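Serine/threonine-protein kinase PknI (PDB 5XLL) is a membrane-bound kinase that phosphorylates serine and threonine residues of proteins and slows mycobacterial growth within the infected host, probably working as a dimer. Local coordinates at residues B[83-88]-B[101-106]. Sequence-based numbering, arbitrary orientation.
Sequences PETVQF and ATTQLL
Glu84 and Gln104 form one hydrogen-bonded pair, and Val86 and Thr102 the next, in the antiparallel beta hairpin made by strands 78-91 and 97-110; the two short segments run at 136° between their N-to-C directions, strongly twisted. Glu84 N gives a nearly straight hydrogen bond to Gln104 O (2.7 Å, 172°), and Gln104 N returns one to Glu84 O. This hairpin lies in the middle of the antiparallel sheet of the extracellular sensor domain, with strand 116-124 along the far edge of 101-106. On the face carrying Val86, Thr102 and Gln104, the extended Gln104 chain crosses Val86 at about a right angle, its CD 3.8 Å from Val86 CG2, and its NE2 sits loosely over one face of the poorly ordered Phe88 ring. Thr102 CG2 reaches Phe88 CB at 3.8 Å. On the other face, Gln87 bends at chi2, which brings NE2 back to 3.5 Å from Ala101 CB, while its OE1 is hydrogen-bonded to Thr99 OG1. Pro83 CB packs tightly on Thr103 CG2 at 3.5 Å. Val86 O accepts twice from one residue: from Thr102 N, and from Thr102 OG1, which chi1 of 69° sets between backbone N and carbonyl carbon, at a doubtfully short 2.5 Å.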
loop_
_atom_site.group_PDB
_atom_site.type_symbol
_atom_site.label_atom_id
_atom_site.label_comp_id
_atom_site.label_asym_id
_atom_site.label_seq_id
_atom_site.Cartn_x
_atom_site.Cartn_y
_atom_site.Cartn_z
ATOM N N PRO B 83 4.221 1.286 9.769
ATOM C CA PRO B 83 5.285 0.445 9.226
ATOM C C PRO B 83 6.310 0.145 10.304
ATOM O O PRO B 83 6.828 1.083 10.921
ATOM C CB PRO B 83 5.900 1.335 8.140
ATOM C CG PRO B 83 4.755 2.222 7.690
ATOM C CD PRO B 83 3.997 2.506 8.967
ATOM N N GLU B 84 6.571 -1.134 10.551
ATOM C CA GLU B 84 7.621 -1.537 11.479
ATOM C C GLU B 84 8.841 -1.902 10.666
ATOM O O GLU B 84 8.775 -2.776 9.799
ATOM C CB GLU B 84 7.219 -2.773 12.288
ATOM C CG GLU B 84 5.836 -2.735 12.891
ATOM C CD GLU B 84 5.844 -2.257 14.326
ATOM O OE1 GLU B 84 4.807 -2.434 15.010
ATOM O OE2 GLU B 84 6.883 -1.703 14.761
ATOM N N THR B 85 9.958 -1.248 10.950
ATOM C CA THR B 85 11.207 -1.628 10.315
ATOM C C THR B 85 11.700 -2.922 10.947
ATOM O O THR B 85 12.081 -2.965 12.122
ATOM C CB THR B 85 12.275 -0.501 10.371
ATOM O OG1 THR B 85 11.848 0.580 9.534
ATOM C CG2 THR B 85 13.618 -1.009 9.859
ATOM N N VAL B 86 11.660 -3.984 10.153
ATOM C CA VAL B 86 12.034 -5.314 10.608
ATOM C C VAL B 86 13.193 -5.845 9.769
ATOM O O VAL B 86 13.161 -5.791 8.528
ATOM C CB VAL B 86 10.848 -6.291 10.481
ATOM C CG1 VAL B 86 11.196 -7.629 11.088
ATOM C CG2 VAL B 86 9.605 -5.708 11.130
ATOM N N GLN B 87 14.225 -6.337 10.444
ATOM C CA GLN B 87 15.282 -7.069 9.765
ATOM C C GLN B 87 14.779 -8.480 9.526
ATOM O O GLN B 87 14.057 -9.043 10.361
ATOM C CB GLN B 87 16.568 -7.091 10.598
ATOM C CG GLN B 87 17.394 -5.816 10.478
ATOM C CD GLN B 87 17.997 -5.645 9.091
ATOM O OE1 GLN B 87 18.493 -6.608 8.495
ATOM N NE2 GLN B 87 17.962 -4.417 8.573
ATOM N N PHE B 88 15.152 -9.040 8.377
ATOM C CA PHE B 88 14.680 -10.357 7.964
ATOM C C PHE B 88 15.862 -11.135 7.434
ATOM O O PHE B 88 16.548 -10.679 6.508
ATOM C CB PHE B 88 13.649 -10.222 6.842
ATOM C CG PHE B 88 12.430 -11.077 7.023
ATOM C CD1 PHE B 88 12.282 -11.877 8.152
ATOM C CD2 PHE B 88 11.419 -11.077 6.060
ATOM C CE1 PHE B 88 11.144 -12.663 8.323
ATOM C CE2 PHE B 88 10.276 -11.855 6.220
ATOM C CZ PHE B 88 10.139 -12.654 7.355
ATOM N N ALA B 101 16.678 -5.492 5.123
ATOM C CA ALA B 101 15.838 -4.530 5.823
ATOM C C ALA B 101 14.454 -4.531 5.199
ATOM O O ALA B 101 14.320 -4.323 3.987
ATOM C CB ALA B 101 16.445 -3.129 5.746
ATOM N N THR B 102 13.441 -4.753 6.036
ATOM C CA THR B 102 12.048 -4.772 5.597
ATOM C C THR B 102 11.160 -3.806 6.371
ATOM O O THR B 102 11.384 -3.545 7.550
ATOM C CB THR B 102 11.421 -6.185 5.720
ATOM O OG1 THR B 102 11.260 -6.528 7.106
ATOM C CG2 THR B 102 12.295 -7.209 5.045
ATOM N N THR B 103 10.143 -3.281 5.704
ATOM C CA THR B 103 9.098 -2.536 6.384
ATOM C C THR B 103 7.825 -3.397 6.349
ATOM O O THR B 103 7.490 -3.954 5.291
ATOM C CB THR B 103 8.889 -1.177 5.704
ATOM O OG1 THR B 103 9.759 -0.210 6.313
ATOM C CG2 THR B 103 7.462 -0.711 5.829
ATOM N N GLN B 104 7.152 -3.549 7.497
ATOM C CA GLN B 104 5.894 -4.311 7.564
ATOM C C GLN B 104 4.758 -3.549 8.208
ATOM O O GLN B 104 4.947 -2.902 9.232
ATOM C CB GLN B 104 6.075 -5.597 8.360
ATOM C CG GLN B 104 7.257 -6.420 7.935
ATOM C CD GLN B 104 7.396 -7.665 8.778
ATOM O OE1 GLN B 104 6.586 -7.905 9.687
ATOM N NE2 GLN B 104 8.422 -8.473 8.485
ATOM N N LEU B 105 3.569 -3.661 7.626
ATOM C CA LEU B 105 2.355 -3.145 8.250
ATOM C C LEU B 105 1.170 -4.052 7.947
ATOM O O LEU B 105 1.282 -4.987 7.137
ATOM C CB LEU B 105 2.048 -1.728 7.782
ATOM C CG LEU B 105 1.957 -1.448 6.275
ATOM C CD1 LEU B 105 0.721 -2.055 5.615
ATOM C CD2 LEU B 105 2.007 0.072 6.026
ATOM N N LEU B 106 0.031 -3.730 8.562
ATOM C CA LEU B 106 -1.228 -4.433 8.319
ATOM C C LEU B 106 -2.279 -3.427 7.902
ATOM O O LEU B 106 -2.466 -2.396 8.568
ATOM C CB LEU B 106 -1.712 -5.135 9.592
ATOM C CG LEU B 106 -3.073 -5.843 9.520
ATOM C CD1 LEU B 106 -3.042 -6.948 8.471
ATOM C CD2 LEU B 106 -3.432 -6.426 10.883
#